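Local coordinates for protein spermidine synthase (Corynebacterium glutamicum ATCC 13032, PDB 3GJY) that probably makes spermidine by transferring an aminopropyl group from decarboxylated S-adenosylmethionine to putrescine, at residues Y31-E37 / L47-N51; I58-Q62 / E131-I135; F183-H187 / G215-F220. Where two conformers were deposited one is given. Numbering follows the deposited sequence.

Interaction 1. Residues Y31-E37 / L47-N51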
ATOM      1  N   TYR A  31       5.578 -17.635   8.229  1.00 18.48           N
ATOM      2  CA  TYR A  31       5.834 -17.678   6.778  1.00 18.88           C
ATOM      3  C   TYR A  31       7.171 -17.042   6.398  1.00 19.20           C
ATOM      4  O   TYR A  31       7.566 -17.085   5.230  1.00 20.45           O
ATOM      5  CB  TYR A  31       4.749 -16.947   5.996  1.00 19.33           C
ATOM      6  CG  TYR A  31       3.443 -17.689   5.905  1.00 18.41           C
ATOM      7  CD1 TYR A  31       3.178 -18.536   4.824  1.00 18.99           C
ATOM      8  CD2 TYR A  31       2.463 -17.543   6.896  1.00 17.62           C
ATOM      9  CE1 TYR A  31       1.966 -19.210   4.727  1.00 17.73           C
ATOM     10  CE2 TYR A  31       1.265 -18.211   6.823  1.00 17.95           C
ATOM     11  CZ  TYR A  31       1.027 -19.048   5.723  1.00 19.41           C
ATOM     12  OH  TYR A  31      -0.159 -19.700   5.615  1.00 21.64           O
ATOM     13  N   SER A  32       7.886 -16.463   7.358  1.00 19.11           N
ATOM     14  CA  SER A  32       9.114 -15.735   7.031  0.50 20.02           C
ATOM     15  C   SER A  32      10.051 -15.689   8.197  1.00 18.89           C
ATOM     16  O   SER A  32       9.612 -15.784   9.349  1.00 21.64           O
ATOM     17  CB  SER A  32       8.808 -14.287   6.658  0.50 20.64           C
ATOM     18  OG  SER A  32       8.484 -13.544   7.816  0.50 25.13           O
ATOM     19  N   VAL A  33      11.343 -15.526   7.912  1.00 18.13           N
ATOM     20  CA  VAL A  33      12.290 -15.180   8.981  0.50 18.10           C
ATOM     21  C   VAL A  33      12.297 -13.669   9.133  1.00 17.28           C
ATOM     22  O   VAL A  33      12.390 -12.924   8.144  1.00 17.41           O
ATOM     23  CB  VAL A  33      13.716 -15.747   8.787  0.50 18.67           C
ATOM     24  CG1 VAL A  33      13.665 -17.261   8.623  0.50 17.96           C
ATOM     25  CG2 VAL A  33      14.455 -15.104   7.616  0.50 20.47           C
ATOM     26  N   ILE A  34      12.168 -13.213  10.367  1.00 16.99           N
ATOM     27  CA  ILE A  34      12.041 -11.781  10.657  1.00 16.79           C
ATOM     28  C   ILE A  34      13.304 -11.308  11.384  1.00 17.75           C
ATOM     29  O   ILE A  34      13.634 -11.866  12.433  1.00 18.29           O
ATOM     30  CB  ILE A  34      10.813 -11.530  11.561  1.00 17.49           C
ATOM     31  CG1 ILE A  34       9.535 -12.079  10.910  1.00 19.36           C
ATOM     32  CG2 ILE A  34      10.665 -10.035  11.853  1.00 18.68           C
ATOM     33  CD1 ILE A  34       8.447 -12.442  11.918  1.00 21.24           C
ATOM     34  N   GLU A  35      13.974 -10.288  10.851  1.00 17.10           N
ATOM     35  CA  GLU A  35      15.174  -9.758  11.504  0.50 17.30           C
ATOM     36  C   GLU A  35      14.945  -8.333  11.959  1.00 16.75           C
ATOM     37  O   GLU A  35      14.448  -7.502  11.208  1.00 16.54           O
ATOM     38  CB  GLU A  35      16.399  -9.829  10.591  0.50 18.40           C
ATOM     39  CG  GLU A  35      17.691  -9.458  11.289  0.50 19.43           C
ATOM     40  CD  GLU A  35      18.305 -10.631  11.980  0.50 23.57           C
ATOM     41  OE1 GLU A  35      17.865 -11.763  11.677  0.50 25.66           O
ATOM     42  OE2 GLU A  35      19.226 -10.424  12.803  0.50 26.93           O
ATOM     43  N   LEU A  36      15.289  -8.074  13.227  1.00 16.09           N
ATOM     44  CA  LEU A  36      15.172  -6.731  13.785  1.00 15.26           C
ATOM     45  C   LEU A  36      16.563  -6.203  14.041  1.00 15.71           C
ATOM     46  O   LEU A  36      17.347  -6.849  14.741  1.00 16.78           O
ATOM     47  CB  LEU A  36      14.377  -6.772  15.094  1.00 16.29           C
ATOM     48  CG  LEU A  36      13.012  -7.489  15.044  1.00 16.30           C
ATOM     49  CD1 LEU A  36      12.330  -7.391  16.388  1.00 21.63           C
ATOM     50  CD2 LEU A  36      12.073  -6.967  13.916  1.00 18.23           C
ATOM     51  N   GLU A  37      16.863  -5.026  13.475  1.00 16.61           N
ATOM     52  CA  GLU A  37      18.181  -4.401  13.654  1.00 17.51           C
ATOM     53  C   GLU A  37      18.015  -2.965  14.177  1.00 17.78           C
ATOM     54  O   GLU A  37      17.246  -2.175  13.621  1.00 17.87           O
ATOM     55  CB  GLU A  37      18.932  -4.394  12.319  1.00 17.33           C
ATOM     56  CG  GLU A  37      19.333  -5.742  11.791  1.00 19.85           C
ATOM     57  CD  GLU A  37      19.881  -5.649  10.379  1.00 24.48           C
ATOM     58  OE1 GLU A  37      19.087  -5.689   9.431  1.00 25.53           O
ATOM     59  OE2 GLU A  37      21.127  -5.533  10.208  1.00 29.07           O
ATOM     60  N   LEU A  47      15.054  -1.295  12.051  1.00 14.98           N
ATOM     61  CA  LEU A  47      14.827  -1.846  10.721  1.00 14.95           C
ATOM     62  C   LEU A  47      14.252  -3.246  10.869  1.00 15.16           C
ATOM     63  O   LEU A  47      14.794  -4.049  11.644  1.00 15.84           O
ATOM     64  CB  LEU A  47      16.137  -1.896   9.901  1.00 16.40           C
ATOM     65  CG  LEU A  47      15.954  -2.355   8.444  1.00 16.95           C
ATOM     66  CD1 LEU A  47      15.153  -1.392   7.539  1.00 16.87           C
ATOM     67  CD2 LEU A  47      17.297  -2.680   7.766  1.00 18.54           C
ATOM     68  N   ILE A  48      13.150  -3.513  10.158  1.00 14.53           N
ATOM     69  CA  ILE A  48      12.498  -4.812  10.185  1.00 14.39           C
ATOM     70  C   ILE A  48      12.659  -5.402   8.796  1.00 14.18           C
ATOM     71  O   ILE A  48      12.245  -4.772   7.820  1.00 15.05           O
ATOM     72  CB  ILE A  48      10.995  -4.674  10.522  1.00 13.59           C
ATOM     73  CG1 ILE A  48      10.832  -4.044  11.918  1.00 15.69           C
ATOM     74  CG2 ILE A  48      10.286  -6.050  10.449  1.00 16.25           C
ATOM     75  CD1 ILE A  48       9.978  -2.857  12.007  1.00 20.59           C
ATOM     76  N   SER A  49      13.294  -6.584   8.715  1.00 14.05           N
ATOM     77  CA  SER A  49      13.477  -7.313   7.450  1.00 14.58           C
ATOM     78  C   SER A  49      12.718  -8.618   7.495  1.00 15.08           C
ATOM     79  O   SER A  49      12.528  -9.213   8.566  1.00 15.35           O
ATOM     80  CB  SER A  49      14.946  -7.631   7.171  1.00 15.72           C
ATOM     81  OG  SER A  49      15.665  -6.416   7.105  1.00 17.82           O
ATOM     82  N   ILE A  50      12.263  -9.029   6.326  1.00 14.63           N
ATOM     83  CA  ILE A  50      11.443 -10.233   6.171  1.00 15.38           C
ATOM     84  C   ILE A  50      12.072 -11.056   5.050  1.00 15.23           C
ATOM     85  O   ILE A  50      12.232 -10.572   3.908  1.00 15.67           O
ATOM     86  CB  ILE A  50       9.987  -9.825   5.837  1.00 16.67           C
ATOM     87  CG1 ILE A  50       9.378  -8.993   6.977  1.00 18.82           C
ATOM     88  CG2 ILE A  50       9.143 -11.038   5.674  1.00 18.52           C
ATOM     89  CD1 ILE A  50       8.048  -8.336   6.670  1.00 21.91           C
ATOM     90  N   ASN A  51      12.468 -12.282   5.376  1.00 15.54           N
ATOM     91  CA  ASN A  51      13.197 -13.123   4.431  1.00 16.80           C
ATOM     92  C   ASN A  51      14.394 -12.399   3.808  1.00 17.29           C
ATOM     93  O   ASN A  51      14.664 -12.549   2.605  1.00 18.55           O
ATOM     94  CB  ASN A  51      12.246 -13.681   3.359  1.00 16.86           C
ATOM     95  CG  ASN A  51      11.166 -14.504   3.965  1.00 17.84           C
ATOM     96  OD1 ASN A  51      11.420 -15.246   4.918  1.00 19.00           O
ATOM     97  ND2 ASN A  51       9.948 -14.324   3.486  1.00 20.91           N
TER
HETATM   98  O   HOH W   1      16.429  -5.817   9.638  1.00 20.30           O
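Strands 33-37 and 47-50 run antiparallel, their axes 4.7 Å apart at an angle of 162°. Two reciprocal pairs of backbone hydrogen bonds fix the register: Glu35 N to Ser49 O and Ser49 N to Glu35 O, both 2.9 Å, then Glu37 N to Leu47 O at 2.9 Å and Leu47 N to Glu37 O at 2.8 Å. Beyond the last bridge the pattern changes. Asn51 N still reaches Val33 O (2.8 Å), but Asn51, with phi/psi of 50/39, has left strand geometry, and its side chain, chi1 m, replaces a carbonyl by offering OD1 to Val33 N at 3.0 Å.

Side chains alternate between two faces. Ile34, Leu36, Ile48 and Ile50, all with chi1 m, form the apolar one; Leu36 CD2 lies 3.8 Å from Ile48 CG1, and Ile34 CG2 4.2 Å from Ile48 CG2. Helix 123-132 covers this face through Leu125, Leu128 and Trp132. The opposite face carries Glu35, Glu37, Leu47 and Ser49. Glu37, extended by chi1 m and chi2 t, brings OE1 to 2.7 Å from a water that also lies within hydrogen-bonding distance of Glu35 O (3.0 Å) and Ser49 OG (2.7 Å). Glu35, chi1 t, turns its carboxylate away to Thr26. The pair is a beta hairpin within the N-terminal four-stranded antiparallel sheet, a domain characteristic of spermidine synthases.

Interaction 2. Residues I58-Q62 / E131-I135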
ATOM      1  N   ILE A  58      11.023   1.996  11.634  1.00 13.47           N
ATOM      2  CA  ILE A  58      10.254   2.820  12.573  1.00 13.81           C
ATOM      3  C   ILE A  58      11.192   3.530  13.539  1.00 13.53           C
ATOM      4  O   ILE A  58      12.324   3.068  13.792  1.00 14.62           O
ATOM      5  CB  ILE A  58       9.235   2.007  13.369  1.00 13.39           C
ATOM      6  CG1 ILE A  58       9.907   0.899  14.198  1.00 14.48           C
ATOM      7  CG2 ILE A  58       8.196   1.403  12.410  1.00 14.65           C
ATOM      8  CD1 ILE A  58       8.922   0.068  15.056  1.00 16.65           C
ATOM      9  N   VAL A  59      10.729   4.663  14.049  1.00 13.72           N
ATOM     10  CA  VAL A  59      11.374   5.295  15.195  1.00 14.33           C
ATOM     11  C   VAL A  59      10.312   5.297  16.284  1.00 13.87           C
ATOM     12  O   VAL A  59       9.218   5.866  16.109  1.00 14.05           O
ATOM     13  CB  VAL A  59      11.817   6.724  14.861  1.00 14.79           C
ATOM     14  CG1 VAL A  59      12.401   7.375  16.128  1.00 17.63           C
ATOM     15  CG2 VAL A  59      12.841   6.749  13.690  1.00 15.88           C
ATOM     16  N   LEU A  60      10.617   4.661  17.406  1.00 14.12           N
ATOM     17  CA  LEU A  60       9.617   4.555  18.479  1.00 14.70           C
ATOM     18  C   LEU A  60       9.214   5.962  18.950  1.00 14.83           C
ATOM     19  O   LEU A  60      10.057   6.873  19.088  1.00 16.31           O
ATOM     20  CB  LEU A  60      10.184   3.753  19.662  1.00 15.04           C
ATOM     21  CG  LEU A  60      10.770   2.379  19.321  1.00 15.85           C
ATOM     22  CD1 LEU A  60      11.282   1.692  20.612  1.00 18.75           C
ATOM     23  CD2 LEU A  60       9.719   1.458  18.631  1.00 17.48           C
ATOM     24  N   GLY A  61       7.921   6.157  19.156  1.00 14.28           N
ATOM     25  CA  GLY A  61       7.400   7.439  19.613  1.00 14.84           C
ATOM     26  C   GLY A  61       7.202   8.472  18.514  1.00 15.67           C
ATOM     27  O   GLY A  61       6.683   9.567  18.791  1.00 16.87           O
ATOM     28  N   GLN A  62       7.569   8.113  17.271  1.00 15.32           N
ATOM     29  CA  GLN A  62       7.454   9.043  16.137  0.50 15.24           C
ATOM     30  C   GLN A  62       6.751   8.358  14.974  1.00 14.86           C
ATOM     31  O   GLN A  62       7.378   7.969  13.963  1.00 15.07           O
ATOM     32  CB  GLN A  62       8.815   9.578  15.694  0.50 15.76           C
ATOM     33  CG  GLN A  62       9.496  10.459  16.711  0.50 17.13           C
ATOM     34  CD  GLN A  62      10.887  10.855  16.284  0.50 21.08           C
ATOM     35  OE1 GLN A  62      11.156  11.078  15.100  0.50 23.32           O
ATOM     36  NE2 GLN A  62      11.786  10.937  17.250  0.50 23.31           N
ATOM     37  N   GLU A 131       3.276  -6.255  19.933  1.00 12.08           N
ATOM     38  CA  GLU A 131       4.131  -6.166  21.119  0.50 11.97           C
ATOM     39  C   GLU A 131       5.175  -5.051  20.983  1.00 12.74           C
ATOM     40  O   GLU A 131       5.405  -4.292  21.931  1.00 13.62           O
ATOM     41  CB  GLU A 131       4.849  -7.501  21.379  0.50 12.29           C
ATOM     42  CG  GLU A 131       3.970  -8.700  21.766  0.50 12.79           C
ATOM     43  CD  GLU A 131       3.200  -8.558  23.054  0.50 14.62           C
ATOM     44  OE1 GLU A 131       3.483  -7.632  23.866  0.50 14.82           O
ATOM     45  OE2 GLU A 131       2.275  -9.397  23.228  0.50 15.16           O
ATOM     46  N   TRP A 132       5.797  -4.927  19.800  1.00 12.64           N
ATOM     47  CA  TRP A 132       7.039  -4.155  19.676  1.00 13.39           C
ATOM     48  C   TRP A 132       7.060  -3.035  18.666  1.00 13.17           C
ATOM     49  O   TRP A 132       7.988  -2.231  18.688  1.00 13.79           O
ATOM     50  CB  TRP A 132       8.200  -5.120  19.328  1.00 13.53           C
ATOM     51  CG  TRP A 132       8.760  -5.866  20.498  1.00 14.62           C
ATOM     52  CD1 TRP A 132       8.519  -5.627  21.822  1.00 17.00           C
ATOM     53  CD2 TRP A 132       9.690  -6.953  20.445  1.00 15.09           C
ATOM     54  NE1 TRP A 132       9.258  -6.496  22.603  1.00 19.25           N
ATOM     55  CE2 TRP A 132       9.975  -7.329  21.789  1.00 17.07           C
ATOM     56  CE3 TRP A 132      10.338  -7.620  19.400  1.00 16.53           C
ATOM     57  CZ2 TRP A 132      10.871  -8.367  22.104  1.00 18.90           C
ATOM     58  CZ3 TRP A 132      11.226  -8.669  19.710  1.00 18.35           C
ATOM     59  CH2 TRP A 132      11.480  -9.013  21.052  1.00 20.19           C
ATOM     60  N   PHE A 133       6.117  -3.000  17.729  1.00 12.05           N
ATOM     61  CA  PHE A 133       6.220  -2.035  16.644  1.00 12.54           C
ATOM     62  C   PHE A 133       5.410  -0.760  16.848  1.00 12.37           C
ATOM     63  O   PHE A 133       5.166   0.007  15.905  1.00 13.02           O
ATOM     64  CB  PHE A 133       6.051  -2.643  15.243  1.00 13.10           C
ATOM     65  CG  PHE A 133       6.958  -3.835  14.949  1.00 12.46           C
ATOM     66  CD1 PHE A 133       8.179  -4.048  15.626  1.00 13.75           C
ATOM     67  CD2 PHE A 133       6.530  -4.779  14.000  1.00 13.39           C
ATOM     68  CE1 PHE A 133       8.983  -5.192  15.330  1.00 15.25           C
ATOM     69  CE2 PHE A 133       7.307  -5.904  13.685  1.00 15.80           C
ATOM     70  CZ  PHE A 133       8.537  -6.122  14.370  1.00 16.32           C
ATOM     71  N   ASP A 134       5.036  -0.518  18.106  1.00 12.33           N
ATOM     72  CA  ASP A 134       4.639   0.826  18.548  1.00 12.46           C
ATOM     73  C   ASP A 134       3.381   1.305  17.825  1.00 12.42           C
ATOM     74  O   ASP A 134       3.300   2.436  17.350  1.00 13.11           O
ATOM     75  CB  ASP A 134       5.796   1.840  18.373  1.00 12.59           C
ATOM     76  CG  ASP A 134       5.506   3.178  18.995  1.00 13.48           C
ATOM     77  OD1 ASP A 134       4.916   3.225  20.104  1.00 18.07           O
ATOM     78  OD2 ASP A 134       5.945   4.184  18.416  1.00 13.89           O
ATOM     79  N   ILE A 135       2.379   0.437  17.836  1.00 12.65           N
ATOM     80  CA  ILE A 135       1.087   0.740  17.249  1.00 12.98           C
ATOM     81  C   ILE A 135       0.077   1.043  18.326  1.00 12.32           C
ATOM     82  O   ILE A 135       0.171   0.516  19.445  1.00 13.77           O
ATOM     83  CB  ILE A 135       0.596  -0.414  16.331  1.00 13.09           C
ATOM     84  CG1 ILE A 135       0.437  -1.738  17.076  1.00 12.77           C
ATOM     85  CG2 ILE A 135       1.562  -0.586  15.155  1.00 15.63           C
ATOM     86  CD1 ILE A 135      -0.211  -2.864  16.195  1.00 13.51           C
TER
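A tertiary contact between a beta turn and the segment following a helix, this one joins the N-terminal antiparallel sheet, where strand 53-59 ends, to the Rossmann-like domain just past helix 123-132. Val59 to Gln62 form a type II turn closed by Gln62 N to Val59 O at 3.0 Å, with Gly61 at the positive phi (82°) expected of its third position. Gly61 N donates to Asp134 OD2 over 2.9 Å, with an N-H...O angle of 169°. Asp134 itself has positive phi, 64°, and its CA-to-CB bond points toward the turn.

Apolar contacts flank this bond. Ile58 CD1 lies 3.8 Å from Phe133 CA and 4.0 Å from Phe133 CB, while Leu60 CD2 meets Asp134 CB at 3.9 Å. Arg105, from helix 102-110, forms a salt bridge with Asp134 OD2 and a hydrogen bond with Val59 O. The carboxylate charge is thus balanced by Arg105 while the same oxygen accepts from the Gly61 amide, so one acidic side chain ties the turn to the segment after the helix.

Interaction 3. Residues F183-H187 / G215-F220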
ATOM      1  N   PHE A 183      -9.986  -6.503  -8.188  1.00 11.48           N
ATOM      2  CA  PHE A 183     -10.346  -5.079  -8.183  1.00 10.94           C
ATOM      3  C   PHE A 183     -11.853  -4.893  -8.003  1.00 11.22           C
ATOM      4  O   PHE A 183     -12.281  -3.971  -7.313  1.00 11.85           O
ATOM      5  CB  PHE A 183      -9.860  -4.351  -9.444  1.00 11.00           C
ATOM      6  CG  PHE A 183      -8.362  -4.427  -9.621  1.00 11.45           C
ATOM      7  CD1 PHE A 183      -7.497  -4.209  -8.542  1.00 12.40           C
ATOM      8  CD2 PHE A 183      -7.818  -4.749 -10.872  1.00 12.84           C
ATOM      9  CE1 PHE A 183      -6.107  -4.322  -8.720  1.00 12.44           C
ATOM     10  CE2 PHE A 183      -6.449  -4.846 -11.059  1.00 13.28           C
ATOM     11  CZ  PHE A 183      -5.598  -4.651  -9.984  1.00 12.89           C
ATOM     12  N   GLU A 184     -12.652  -5.814  -8.572  1.00 10.44           N
ATOM     13  CA  GLU A 184     -14.111  -5.740  -8.411  1.00 11.85           C
ATOM     14  C   GLU A 184     -14.517  -5.954  -6.952  1.00 11.37           C
ATOM     15  O   GLU A 184     -15.454  -5.280  -6.459  1.00 11.83           O
ATOM     16  CB  GLU A 184     -14.861  -6.775  -9.285  1.00 12.11           C
ATOM     17  CG  GLU A 184     -14.835  -6.455 -10.803  1.00 12.48           C
ATOM     18  CD  GLU A 184     -15.835  -5.354 -11.272  1.00 16.34           C
ATOM     19  OE1 GLU A 184     -16.390  -4.577 -10.446  1.00 19.51           O
ATOM     20  OE2 GLU A 184     -16.036  -5.259 -12.512  1.00 19.40           O
ATOM     21  N   HIS A 185     -13.845  -6.879  -6.255  1.00 10.72           N
ATOM     22  CA  HIS A 185     -14.117  -7.052  -4.833  1.00 10.36           C
ATOM     23  C   HIS A 185     -13.785  -5.778  -4.045  1.00 11.49           C
ATOM     24  O   HIS A 185     -14.561  -5.351  -3.183  1.00 11.04           O
ATOM     25  CB  HIS A 185     -13.368  -8.248  -4.280  1.00 10.97           C
ATOM     26  CG  HIS A 185     -13.935  -9.554  -4.723  1.00 12.77           C
ATOM     27  ND1 HIS A 185     -13.211 -10.544  -5.358  1.00 15.21           N
ATOM     28  CD2 HIS A 185     -15.212  -9.992  -4.674  1.00 11.50           C
ATOM     29  CE1 HIS A 185     -14.020 -11.575  -5.601  1.00 11.38           C
ATOM     30  NE2 HIS A 185     -15.230 -11.253  -5.201  1.00 17.32           N
ATOM     31  N   CYS A 186     -12.633  -5.192  -4.354  1.00 11.01           N
ATOM     32  CA  CYS A 186     -12.228  -3.924  -3.715  1.00 10.41           C
ATOM     33  C   CYS A 186     -13.222  -2.816  -3.984  1.00 11.05           C
ATOM     34  O   CYS A 186     -13.602  -2.097  -3.068  1.00 11.76           O
ATOM     35  CB  CYS A 186     -10.818  -3.518  -4.168  1.00 10.93           C
ATOM     36  SG  CYS A 186      -9.527  -4.591  -3.546  1.00 12.50           S
ATOM     37  N   HIS A 187     -13.692  -2.725  -5.230  1.00 11.81           N
ATOM     38  CA  HIS A 187     -14.669  -1.695  -5.576  1.00 11.81           C
ATOM     39  C   HIS A 187     -15.987  -1.848  -4.798  1.00 10.93           C
ATOM     40  O   HIS A 187     -16.526  -0.883  -4.256  1.00 12.65           O
ATOM     41  CB  HIS A 187     -14.893  -1.672  -7.087  1.00 10.45           C
ATOM     42  CG  HIS A 187     -15.757  -0.547  -7.534  1.00 12.56           C
ATOM     43  ND1 HIS A 187     -17.130  -0.586  -7.489  1.00 14.32           N
ATOM     44  CD2 HIS A 187     -15.424   0.680  -7.991  1.00 12.94           C
ATOM     45  CE1 HIS A 187     -17.609   0.573  -7.905  1.00 14.54           C
ATOM     46  NE2 HIS A 187     -16.598   1.358  -8.219  1.00 13.69           N
ATOM     47  N   GLY A 215      -6.462  -3.522 -15.609  1.00 15.58           N
ATOM     48  CA  GLY A 215      -7.564  -4.134 -14.877  1.00 15.91           C
ATOM     49  C   GLY A 215      -8.289  -3.106 -14.022  1.00 14.66           C
ATOM     50  O   GLY A 215      -9.507  -3.095 -13.964  1.00 15.46           O
HETATM   51  N   MSE A 216      -7.513  -2.239 -13.377  1.00 14.61           N
HETATM   52  CA  MSE A 216      -8.102  -1.161 -12.562  1.00 14.58           C
HETATM   53  C   MSE A 216      -9.017  -0.262 -13.411  1.00 14.47           C
HETATM   54  O   MSE A 216     -10.073   0.186 -12.937  1.00 14.80           O
HETATM   55  CB  MSE A 216      -7.013  -0.326 -11.886  1.00 13.83           C
HETATM   56  CG  MSE A 216      -6.277  -1.172 -10.816  1.00 13.14           C
HETATM   57 SE   MSE A 216      -4.601  -0.328 -10.304  0.70 13.59          SE
HETATM   58  CE  MSE A 216      -5.409   1.200  -9.433  1.00 13.98           C
HETATM   59  N   MSE A 217      -8.622  -0.012 -14.667  1.00 15.22           N
HETATM   60  CA  MSE A 217      -9.419   0.871 -15.531  1.00 17.07           C
HETATM   61  C   MSE A 217     -10.765   0.276 -15.962  1.00 17.41           C
HETATM   62  O   MSE A 217     -11.657   1.024 -16.369  1.00 19.01           O
HETATM   63  CB  MSE A 217      -8.598   1.337 -16.738  1.00 17.75           C
HETATM   64  CG  MSE A 217      -7.548   2.355 -16.359  1.00 20.30           C
HETATM   65 SE   MSE A 217      -6.535   2.941 -17.899  0.75 29.83          SE
HETATM   66  CE  MSE A 217      -5.119   1.809 -17.711  1.00 24.39           C
ATOM     67  N   GLU A 218     -10.909  -1.046 -15.876  1.00 18.53           N
ATOM     68  CA  GLU A 218     -12.216  -1.672 -16.134  1.00 19.33           C
ATOM     69  C   GLU A 218     -13.178  -1.511 -14.963  1.00 17.69           C
ATOM     70  O   GLU A 218     -14.386  -1.731 -15.087  1.00 20.22           O
ATOM     71  CB  GLU A 218     -12.045  -3.183 -16.355  1.00 20.86           C
ATOM     72  CG  GLU A 218     -11.393  -3.619 -17.581  1.00 24.62           C
ATOM     73  CD  GLU A 218     -11.605  -5.122 -17.795  1.00 25.23           C
ATOM     74  OE1 GLU A 218     -12.615  -5.707 -17.312  1.00 29.75           O
ATOM     75  OE2 GLU A 218     -10.739  -5.701 -18.434  1.00 30.68           O
ATOM     76  N   VAL A 219     -12.632  -1.228 -13.781  1.00 15.86           N
ATOM     77  CA  VAL A 219     -13.386  -1.267 -12.540  1.00 15.25           C
ATOM     78  C   VAL A 219     -13.642   0.135 -11.949  1.00 15.26           C
ATOM     79  O   VAL A 219     -14.758   0.415 -11.453  1.00 17.34           O
ATOM     80  CB  VAL A 219     -12.645  -2.146 -11.531  1.00 14.70           C
ATOM     81  CG1 VAL A 219     -13.349  -2.137 -10.184  1.00 16.11           C
ATOM     82  CG2 VAL A 219     -12.578  -3.572 -12.058  1.00 15.12           C
ATOM     83  N   PHE A 220     -12.605   0.980 -11.946  1.00 14.00           N
ATOM     84  CA  PHE A 220     -12.662   2.350 -11.405  1.00 14.70           C
ATOM     85  C   PHE A 220     -12.775   3.332 -12.555  1.00 14.23           C
ATOM     86  O   PHE A 220     -12.112   3.172 -13.573  1.00 15.76           O
ATOM     87  CB  PHE A 220     -11.390   2.663 -10.601  1.00 13.84           C
ATOM     88  CG  PHE A 220     -11.240   1.804  -9.354  1.00 13.89           C
ATOM     89  CD1 PHE A 220     -11.982   2.079  -8.225  1.00 11.89           C
ATOM     90  CD2 PHE A 220     -10.461   0.642  -9.381  1.00 14.45           C
ATOM     91  CE1 PHE A 220     -11.878   1.279  -7.076  1.00 13.93           C
ATOM     92  CE2 PHE A 220     -10.335  -0.168  -8.232  1.00 15.57           C
ATOM     93  CZ  PHE A 220     -11.084   0.138  -7.086  1.00 13.59           C
TER
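Two helices of the Rossmann-like domain, 180-189 and 207-219, pack side by side here, an apolar interhelical contact of the alpha/beta fold found in AdoMet-dependent methyltransferases and spermidine synthases. Strand 194-202 separates them in sequence, and its Tyr196 touches both Cys186 and Met216. The short axes of 183-187 and 215-219 approach to 9.7 Å and cross at -39°, and the contact buries 390 Å².

Phe183 supplies the largest share of that area. Its ring lies against the start of segment 215-220, with CD2 3.6 Å from Gly215 C; an ideal CB on Gly215 would come within 3.0 Å of Phe183 CE2, too tight for a larger residue in this backbone position. Selenomethionine Met216 sets CG over the ring face, 3.6 Å from the centroid and 9° off the normal, a clear CH-pi contact. Its SE, 4.8 Å from the same centroid and 27° off the normal, adds an oblique Met-aromatic contact.

One turn further on, Val219 points between the side chains of the facing helix: Val219 CG1 is 3.5 Å from His187 CB, and Val219 CG2 is 3.9 Å from Phe183 CB and 3.8 Å from Glu184 CD. Phe220 CE1 meets the His187 ring edge at CD2, 3.7 Å away, their planes inclined at 59°, while His187 NE2 hydrogen-bonds to Asp246. No hydrogen bond joins the two segments, so they are held together by apolar and CH-pi contacts, with the selenium of the labelled residue standing where the natural methionine has sulfur.

Interactions 1 and 2 form one continuous region, their centres 15 Å apart. Residues of the hairpin in interaction 1 pack directly on those of interaction 2: Leu36 CD1 lies 3.6 Å from Trp132 CE3, Leu36 CD2 3.7 Å from Phe133 CZ, and Ile48 CG1 3.9 Å from Phe133 CZ. Strands 45-50 and 53-59 are also neighbours in the same sheet. A formic acid molecule, probably from crystallisation, sits about 5 Å from the Phe133 side chain. Interaction 3 lies across the chain's centre, 32 Å and 34 Å by centres from interactions 1 and 2, with nearest atoms about 19 Å and 22 Å away, so it touches neither.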